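Local coordinates for GTP-binding protein (Pyrococcus horikoshii, PDB 1WXQ), which is of unknown function but probably binds GTP through a P-loop G domain of the Obg type and may hydrolyse nucleotide, at residues Tyr143-Ser147 with Gln200-Phe206; Asp98-Ala102 with Ser173-Val177; Ile131-Glu135 with Glu239-Tyr244. One frame throughout, in Å; residues are numbered along the deposited sequence.

Contact 1. Residues Tyr143-Ser147 with Gln200-Phe206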
loop_
_atom_site.group_PDB
_atom_site.type_symbol
_atom_site.label_atom_id
_atom_site.label_comp_id
_atom_site.label_asym_id
_atom_site.label_seq_id
_atom_site.Cartn_x
_atom_site.Cartn_y
_atom_site.Cartn_z
ATOM N N TYR A 143 -15.529 -13.974 -2.716
ATOM C CA TYR A 143 -16.715 -14.519 -3.366
ATOM C C TYR A 143 -17.496 -15.437 -2.425
ATOM O O TYR A 143 -18.718 -15.427 -2.379
ATOM C CB TYR A 143 -16.261 -15.296 -4.603
ATOM C CG TYR A 143 -17.318 -16.256 -5.021
ATOM C CD1 TYR A 143 -18.444 -15.797 -5.696
ATOM C CD2 TYR A 143 -17.151 -17.625 -4.808
ATOM C CE1 TYR A 143 -19.386 -16.696 -6.171
ATOM C CE2 TYR A 143 -18.098 -18.524 -5.275
ATOM C CZ TYR A 143 -19.213 -18.064 -5.951
ATOM O OH TYR A 143 -20.144 -18.955 -6.450
ATOM N N GLY A 144 -16.832 -16.305 -1.676
ATOM C CA GLY A 144 -17.549 -17.218 -0.820
ATOM C C GLY A 144 -18.321 -16.460 0.245
ATOM O O GLY A 144 -19.423 -16.858 0.606
ATOM N N ILE A 145 -17.756 -15.365 0.753
ATOM C CA ILE A 145 -18.448 -14.605 1.781
ATOM C C ILE A 145 -19.756 -14.025 1.247
ATOM O O ILE A 145 -20.746 -13.983 1.964
ATOM C CB ILE A 145 -17.564 -13.493 2.346
ATOM C CG1 ILE A 145 -16.360 -14.115 3.053
ATOM C CG2 ILE A 145 -18.358 -12.645 3.326
ATOM C CD1 ILE A 145 -15.423 -13.092 3.697
ATOM N N LEU A 146 -19.760 -13.606 -0.015
ATOM C CA LEU A 146 -20.957 -13.058 -0.655
ATOM C C LEU A 146 -21.938 -14.155 -1.071
ATOM O O LEU A 146 -23.128 -14.087 -0.780
ATOM C CB LEU A 146 -20.563 -12.272 -1.908
ATOM C CG LEU A 146 -19.740 -11.006 -1.679
ATOM C CD1 LEU A 146 -19.039 -10.611 -2.953
ATOM C CD2 LEU A 146 -20.654 -9.885 -1.174
ATOM N N SER A 147 -21.410 -15.156 -1.769
ATOM C CA SER A 147 -22.177 -16.276 -2.303
ATOM C C SER A 147 -22.879 -17.112 -1.231
ATOM O O SER A 147 -24.082 -17.371 -1.318
ATOM C CB SER A 147 -21.236 -17.146 -3.139
ATOM O OG SER A 147 -21.938 -17.802 -4.170
ATOM N N GLN A 200 -24.351 -15.986 -10.202
ATOM C CA GLN A 200 -23.071 -16.406 -9.640
ATOM C C GLN A 200 -21.949 -15.734 -10.399
ATOM O O GLN A 200 -20.954 -15.331 -9.811
ATOM C CB GLN A 200 -22.924 -17.924 -9.711
ATOM C CG GLN A 200 -23.848 -18.619 -8.757
ATOM C CD GLN A 200 -23.628 -18.174 -7.321
ATOM O OE1 GLN A 200 -22.515 -17.803 -6.943
ATOM N NE2 GLN A 200 -24.691 -18.196 -6.516
ATOM N N ASP A 201 -22.126 -15.605 -11.709
ATOM C CA ASP A 201 -21.126 -14.962 -12.545
ATOM C C ASP A 201 -20.936 -13.545 -12.076
ATOM O O ASP A 201 -19.807 -13.038 -12.066
ATOM C CB ASP A 201 -21.556 -14.966 -14.009
ATOM C CG ASP A 201 -21.423 -16.336 -14.644
ATOM O OD1 ASP A 201 -20.295 -16.724 -15.050
ATOM O OD2 ASP A 201 -22.456 -17.033 -14.720
ATOM N N ASP A 202 -22.042 -12.910 -11.691
ATOM C CA ASP A 202 -22.006 -11.536 -11.192
ATOM C C ASP A 202 -21.227 -11.473 -9.886
ATOM O O ASP A 202 -20.427 -10.575 -9.662
ATOM C CB ASP A 202 -23.426 -11.016 -10.941
ATOM C CG ASP A 202 -24.294 -11.069 -12.182
ATOM O OD1 ASP A 202 -23.801 -10.710 -13.259
ATOM O OD2 ASP A 202 -25.476 -11.461 -12.078
ATOM N N LEU A 203 -21.460 -12.448 -9.026
ATOM C CA LEU A 203 -20.787 -12.486 -7.752
ATOM C C LEU A 203 -19.268 -12.649 -7.853
ATOM O O LEU A 203 -18.507 -11.867 -7.266
ATOM C CB LEU A 203 -21.398 -13.584 -6.900
ATOM C CG LEU A 203 -22.745 -13.218 -6.285
ATOM C CD1 LEU A 203 -23.417 -14.444 -5.672
ATOM C CD2 LEU A 203 -22.506 -12.157 -5.237
ATOM N N LEU A 204 -18.821 -13.653 -8.598
ATOM C CA LEU A 204 -17.388 -13.885 -8.749
ATOM C C LEU A 204 -16.739 -12.653 -9.411
ATOM O O LEU A 204 -15.683 -12.159 -8.972
ATOM C CB LEU A 204 -17.158 -15.139 -9.592
ATOM C CG LEU A 204 -15.709 -15.446 -9.922
ATOM C CD1 LEU A 204 -14.894 -15.417 -8.658
ATOM C CD2 LEU A 204 -15.614 -16.820 -10.590
ATOM N N ALA A 205 -17.390 -12.148 -10.455
ATOM C CA ALA A 205 -16.878 -10.980 -11.160
ATOM C C ALA A 205 -16.844 -9.787 -10.212
ATOM O O ALA A 205 -15.904 -8.996 -10.217
ATOM C CB ALA A 205 -17.757 -10.659 -12.358
ATOM N N PHE A 206 -17.887 -9.649 -9.401
ATOM C CA PHE A 206 -17.930 -8.545 -8.460
ATOM C C PHE A 206 -16.845 -8.752 -7.413
ATOM O O PHE A 206 -16.203 -7.799 -6.995
ATOM C CB PHE A 206 -19.301 -8.441 -7.795
ATOM C CG PHE A 206 -19.336 -7.479 -6.640
ATOM C CD1 PHE A 206 -19.188 -7.937 -5.336
ATOM C CD2 PHE A 206 -19.476 -6.115 -6.855
ATOM C CE1 PHE A 206 -19.178 -7.048 -4.258
ATOM C CE2 PHE A 206 -19.469 -5.217 -5.791
ATOM C CZ PHE A 206 -19.319 -5.685 -4.485
HETATM O O HOH W 1 -25.771 -18.587 -3.673
#
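Tyr143 supplies the largest buried surface here, 84 Å², because its t rotamer sends the ring alongside helix 200-214, where Gln200, Leu203 and Leu204 meet it. Leu203 CB meets Tyr143 CE1 at the ring edge (3.8 Å), Leu204 CB approaches Tyr143 CD1 (4.2 Å), and the hydroxyl reaches beyond them to Gln200. The Gln200 side chain leaves its helix sideways, but its m, m conformation brings the amide back toward Tyr143 and Ser147. Its OE1 thus accepts two hydrogen bonds, from Tyr143 OH (2.7 Å) and from Ser147 OG (2.8 Å), the serine being in the t rotamer one turn after the tyrosine. A water accepts a weak bond from Gln200 NE2 (3.1 Å) and donates to the Ser147 backbone O (3.1 Å), so both ends of the amide are used. The pair is an oblique antiparallel packing of the last turn of helix 127-147 on the first turns of helix 200-214. The short axes approach to 9.2 Å with 141° between their directions. These are the first and last helices of the helical region that separates strands 104-110 and 217-222 in the G domain. On the buried side, Leu146 and Leu203 share the m, t rotamer and meet through Leu146 CB and Leu203 CD2 (3.9 Å). Phe206 starts sideways, yet its t rotamer brings the ring edge to the other helix, with CD1 3.6 Å from Leu146 CD1. Trp198 packs edge-to-face with this ring, and Ile168 of helix 164-171 touches both Leu146 and Phe206.

Contact 2. Residues Asp98-Ala102 with Ser173-Val177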
loop_
_atom_site.group_PDB
_atom_site.type_symbol
_atom_site.label_atom_id
_atom_site.label_comp_id
_atom_site.label_asym_id
_atom_site.label_seq_id
_atom_site.Cartn_x
_atom_site.Cartn_y
_atom_site.Cartn_z
ATOM N N ASP A 98 -4.445 -12.612 7.965
ATOM C CA ASP A 98 -3.595 -11.553 8.481
ATOM C C ASP A 98 -3.692 -10.450 7.429
ATOM O O ASP A 98 -3.329 -9.307 7.676
ATOM C CB ASP A 98 -2.132 -12.009 8.576
ATOM C CG ASP A 98 -1.935 -13.170 9.529
ATOM O OD1 ASP A 98 -2.485 -13.110 10.649
ATOM O OD2 ASP A 98 -1.216 -14.130 9.164
ATOM N N LEU A 99 -4.187 -10.818 6.250
ATOM C CA LEU A 99 -4.327 -9.891 5.133
ATOM C C LEU A 99 -5.687 -9.196 5.114
ATOM O O LEU A 99 -5.851 -8.161 4.475
ATOM C CB LEU A 99 -4.116 -10.646 3.817
ATOM C CG LEU A 99 -5.223 -11.608 3.368
ATOM C CD1 LEU A 99 -6.327 -10.839 2.668
ATOM C CD2 LEU A 99 -4.639 -12.644 2.424
ATOM N N ARG A 100 -6.653 -9.774 5.819
ATOM C CA ARG A 100 -8.021 -9.249 5.887
ATOM C C ARG A 100 -8.157 -7.720 5.894
ATOM O O ARG A 100 -8.988 -7.173 5.183
ATOM C CB ARG A 100 -8.728 -9.840 7.119
ATOM C CG ARG A 100 -10.180 -9.420 7.311
ATOM C CD ARG A 100 -10.750 -10.004 8.592
ATOM N NE ARG A 100 -10.738 -11.469 8.589
ATOM C CZ ARG A 100 -11.543 -12.222 7.841
ATOM N NH1 ARG A 100 -12.431 -11.647 7.033
ATOM N NH2 ARG A 100 -11.460 -13.547 7.893
HETATM N N MSE A 101 -7.341 -7.037 6.691
HETATM C CA MSE A 101 -7.407 -5.580 6.797
HETATM C C MSE A 101 -6.340 -4.834 6.014
HETATM O O MSE A 101 -6.194 -3.620 6.141
HETATM C CB MSE A 101 -7.326 -5.157 8.265
HETATM C CG MSE A 101 -8.559 -5.506 9.090
HETATM SE SE MSE A 101 -10.166 -4.763 8.300
HETATM C CE MSE A 101 -9.574 -2.929 8.054
ATOM N N ALA A 102 -5.594 -5.556 5.197
ATOM C CA ALA A 102 -4.542 -4.932 4.420
ATOM C C ALA A 102 -5.079 -3.947 3.393
ATOM O O ALA A 102 -6.064 -4.215 2.731
ATOM C CB ALA A 102 -3.715 -6.009 3.717
ATOM N N SER A 173 -17.551 -5.402 5.400
ATOM C CA SER A 173 -16.872 -4.367 6.191
ATOM C C SER A 173 -15.627 -4.936 6.854
ATOM O O SER A 173 -14.670 -4.206 7.110
ATOM C CB SER A 173 -17.793 -3.808 7.293
ATOM O OG SER A 173 -18.635 -2.782 6.804
ATOM N N GLY A 174 -15.643 -6.237 7.125
ATOM C CA GLY A 174 -14.506 -6.862 7.776
ATOM C C GLY A 174 -13.200 -6.915 6.998
ATOM O O GLY A 174 -12.142 -7.219 7.560
ATOM N N ILE A 175 -13.257 -6.617 5.707
ATOM C CA ILE A 175 -12.055 -6.665 4.896
ATOM C C ILE A 175 -11.540 -5.275 4.524
ATOM O O ILE A 175 -10.441 -5.128 3.995
ATOM C CB ILE A 175 -12.289 -7.514 3.623
ATOM C CG1 ILE A 175 -12.639 -8.949 4.024
ATOM C CG2 ILE A 175 -11.036 -7.548 2.757
ATOM C CD1 ILE A 175 -14.060 -9.133 4.500
ATOM N N GLY A 176 -12.331 -4.252 4.821
ATOM C CA GLY A 176 -11.915 -2.894 4.513
ATOM C C GLY A 176 -12.690 -2.244 3.382
ATOM O O GLY A 176 -12.289 -1.200 2.878
ATOM N N VAL A 177 -13.809 -2.836 2.985
ATOM C CA VAL A 177 -14.610 -2.286 1.888
ATOM C C VAL A 177 -15.529 -1.089 2.292
ATOM O O VAL A 177 -16.198 -1.169 3.309
ATOM C CB VAL A 177 -15.483 -3.417 1.280
ATOM C CG1 VAL A 177 -16.388 -2.847 0.210
ATOM C CG2 VAL A 177 -14.610 -4.527 0.687
#
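Arg100 and Ile175, each with 65 Å² covered, lie side by side where two loops come closest, their CA atoms 4.9 Å apart. Arg100 lies within the type I turn Leu99-Ala102, just ahead of strand 104-110; Ile175 belongs to the link between helices 164-171 and 179-188. The arginine side chain extends past the opposite loop, its CG 3.0 Å from Gly174 O, and its NH1 is 3.9 Å from Ile175 CD1, which lies at the guanidinium edge. Trp141 of helix 127-147 touches both Arg100 and Ile175. Met101, a selenomethionine, is all m along its side chain; this folds the SE atom to 3.2 Å from Gly174 O and 4.1 Å from Gly176 N. Gly176 has a positive phi of 109°, where a CB would clash with the preceding carbonyl. Between the backbones, Ile175 CA makes a CH...O contact with Arg100 O (3.1 Å). More striking, Arg100 O and Ile175 O lie only 2.8 Å apart, although both are acceptors. Lys215 NZ donates to both of these oxygens and to Ala102 O, so a shared cation probably offsets the repulsion between carbonyls that would otherwise disfavour this approach.

Contact 3. Residues Ile131-Glu135 with Glu239-Tyr244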
loop_
_atom_site.group_PDB
_atom_site.type_symbol
_atom_site.label_atom_id
_atom_site.label_comp_id
_atom_site.label_asym_id
_atom_site.label_seq_id
_atom_site.Cartn_x
_atom_site.Cartn_y
_atom_site.Cartn_z
ATOM N N ILE A 131 1.686 -15.996 -8.906
ATOM C CA ILE A 131 0.999 -14.713 -8.799
ATOM C C ILE A 131 -0.472 -14.987 -9.003
ATOM O O ILE A 131 -1.324 -14.516 -8.246
ATOM C CB ILE A 131 1.491 -13.724 -9.876
ATOM C CG1 ILE A 131 2.986 -13.483 -9.697
ATOM C CG2 ILE A 131 0.748 -12.407 -9.780
ATOM C CD1 ILE A 131 3.543 -12.460 -10.653
ATOM N N GLU A 132 -0.763 -15.767 -10.032
ATOM C CA GLU A 132 -2.134 -16.114 -10.326
ATOM C C GLU A 132 -2.712 -16.956 -9.187
ATOM O O GLU A 132 -3.876 -16.789 -8.824
ATOM C CB GLU A 132 -2.217 -16.872 -11.644
ATOM C CG GLU A 132 -3.262 -16.310 -12.566
ATOM C CD GLU A 132 -4.145 -17.379 -13.144
ATOM O OE1 GLU A 132 -3.607 -18.287 -13.827
ATOM O OE2 GLU A 132 -5.374 -17.306 -12.908
ATOM N N PHE A 133 -1.901 -17.842 -8.614
ATOM C CA PHE A 133 -2.370 -18.673 -7.513
ATOM C C PHE A 133 -2.947 -17.787 -6.425
ATOM O O PHE A 133 -4.128 -17.893 -6.094
ATOM C CB PHE A 133 -1.240 -19.518 -6.911
ATOM C CG PHE A 133 -1.670 -20.329 -5.706
ATOM C CD1 PHE A 133 -2.334 -21.540 -5.860
ATOM C CD2 PHE A 133 -1.453 -19.851 -4.416
ATOM C CE1 PHE A 133 -2.784 -22.273 -4.746
ATOM C CE2 PHE A 133 -1.900 -20.575 -3.291
ATOM C CZ PHE A 133 -2.570 -21.792 -3.463
ATOM N N LEU A 134 -2.104 -16.917 -5.871
ATOM C CA LEU A 134 -2.516 -15.989 -4.808
ATOM C C LEU A 134 -3.805 -15.252 -5.204
ATOM O O LEU A 134 -4.755 -15.135 -4.428
ATOM C CB LEU A 134 -1.408 -14.959 -4.564
ATOM C CG LEU A 134 -1.173 -14.476 -3.130
ATOM C CD1 LEU A 134 -0.568 -13.086 -3.194
ATOM C CD2 LEU A 134 -2.467 -14.439 -2.334
ATOM N N GLU A 135 -3.805 -14.761 -6.433
ATOM C CA GLU A 135 -4.915 -14.031 -7.015
ATOM C C GLU A 135 -6.276 -14.727 -6.800
ATOM O O GLU A 135 -7.194 -14.158 -6.209
ATOM C CB GLU A 135 -4.615 -13.864 -8.508
ATOM C CG GLU A 135 -5.354 -12.754 -9.206
ATOM C CD GLU A 135 -4.491 -12.076 -10.251
ATOM O OE1 GLU A 135 -3.696 -12.781 -10.907
ATOM O OE2 GLU A 135 -4.610 -10.841 -10.423
ATOM N N GLU A 239 3.494 -9.494 -16.385
ATOM C CA GLU A 239 2.624 -9.012 -15.328
ATOM C C GLU A 239 2.203 -7.544 -15.380
ATOM O O GLU A 239 1.128 -7.200 -14.896
ATOM C CB GLU A 239 3.249 -9.323 -13.964
ATOM C CG GLU A 239 3.216 -10.800 -13.600
ATOM C CD GLU A 239 1.833 -11.411 -13.791
ATOM O OE1 GLU A 239 0.830 -10.727 -13.492
ATOM O OE2 GLU A 239 1.743 -12.579 -14.234
ATOM N N GLU A 240 3.022 -6.669 -15.955
ATOM C CA GLU A 240 2.627 -5.269 -15.997
ATOM C C GLU A 240 1.486 -5.071 -16.991
ATOM O O GLU A 240 0.813 -4.039 -16.990
ATOM C CB GLU A 240 3.820 -4.358 -16.308
ATOM C CG GLU A 240 4.920 -4.388 -15.211
ATOM C CD GLU A 240 5.608 -3.026 -14.984
ATOM O OE1 GLU A 240 5.962 -2.346 -15.975
ATOM O OE2 GLU A 240 5.805 -2.635 -13.814
ATOM N N LYS A 241 1.254 -6.070 -17.833
ATOM C CA LYS A 241 0.147 -5.987 -18.770
ATOM C C LYS A 241 -1.123 -6.385 -18.018
ATOM O O LYS A 241 -2.225 -5.947 -18.359
ATOM C CB LYS A 241 0.354 -6.931 -19.950
ATOM C CG LYS A 241 1.222 -6.375 -21.050
ATOM C CD LYS A 241 0.977 -7.144 -22.334
ATOM C CE LYS A 241 1.640 -6.475 -23.533
ATOM N NZ LYS A 241 1.180 -7.087 -24.811
ATOM N N ARG A 242 -0.955 -7.210 -16.984
ATOM C CA ARG A 242 -2.077 -7.687 -16.173
ATOM C C ARG A 242 -2.470 -6.752 -15.037
ATOM O O ARG A 242 -3.279 -7.117 -14.190
ATOM C CB ARG A 242 -1.763 -9.062 -15.580
ATOM C CG ARG A 242 -1.513 -10.125 -16.623
ATOM C CD ARG A 242 -1.250 -11.500 -16.002
ATOM N NE ARG A 242 -2.442 -12.082 -15.385
ATOM C CZ ARG A 242 -2.695 -12.075 -14.079
ATOM N NH1 ARG A 242 -1.836 -11.512 -13.236
ATOM N NH2 ARG A 242 -3.803 -12.640 -13.613
ATOM N N GLY A 243 -1.899 -5.553 -15.010
ATOM C CA GLY A 243 -2.237 -4.610 -13.957
ATOM C C GLY A 243 -1.419 -4.756 -12.684
ATOM O O GLY A 243 -1.863 -4.346 -11.600
ATOM N N TYR A 244 -0.225 -5.331 -12.810
ATOM C CA TYR A 244 0.667 -5.525 -11.670
ATOM C C TYR A 244 1.987 -4.791 -11.824
ATOM O O TYR A 244 2.589 -4.797 -12.895
ATOM C CB TYR A 244 0.986 -7.003 -11.476
ATOM C CG TYR A 244 -0.075 -7.790 -10.757
ATOM C CD1 TYR A 244 -0.352 -7.558 -9.403
ATOM C CD2 TYR A 244 -0.784 -8.789 -11.417
ATOM C CE1 TYR A 244 -1.306 -8.307 -8.728
ATOM C CE2 TYR A 244 -1.745 -9.542 -10.755
ATOM C CZ TYR A 244 -2.003 -9.301 -9.409
ATOM O OH TYR A 244 -2.946 -10.059 -8.744
#
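A very short hydrogen bond, 2.5 Å from Tyr244 OH to Glu135 OE2, marks this contact, and its acceptor is a buried carboxylate. The other oxygen of Glu135 is engaged as well: Arg242 NH2 donates to OE1 at 2.7 Å and Arg242 NH1 adds a weak bond to the same OE1 at 3.2 Å. That NH1 also pairs with Glu239 OE1 (2.8 Å), so one guanidinium ties together two carboxylates in a salt-bridge network, and Arg211 adds a second positive partner at Glu135 OE2. Beside the charges, Ile131 fills the apolar part of the interface. Its CG2 sits over the Tyr244 ring face in a CH-pi contact, 4.3 Å from the centroid, while its CD1 reaches Glu239 CG at 3.4 Å. Gly243, with a phi of 86°, carries the chain past the end of helix 229-241; Tyr244 N returns to Glu239 O (3.1 Å), and the tyrosine ring is directed at helix 127-147. Ile131 and Tyr244 both rest on Ile219 of strand 217-222. Helix 229-241 forms the crossover between the adjacent parallel strands 217-222 and 245-249, and helix 127-147 comes after strand 104-110, which pairs with the other edge of 217-222: neighbouring helices over the parallel part of the mixed sheet, as in the beta-alpha-beta architecture of P-loop GTPases.

Helix 127-147 runs through the set: its Ile131-Glu135 turn makes contact 3 and its final turn makes contact 1, with centres about 20 Å apart. Contact 3 is buried against the central sheet and combines charge with apolar packing. Contact 1, farther out in the helical region between strands 104-110 and 217-222, is partly buried, its neutral polar groups lying beside leucine and phenylalanine packing. Contact 2 lies at the surface and joins loops instead of helices, its polar part being backbone carbonyls that share a lysine from outside both segments. It nevertheless meets contact 1 directly, Ile175 CD1 lying 4.3 Å from Ile145 CD1, whereas contact 3 touches neither of the others.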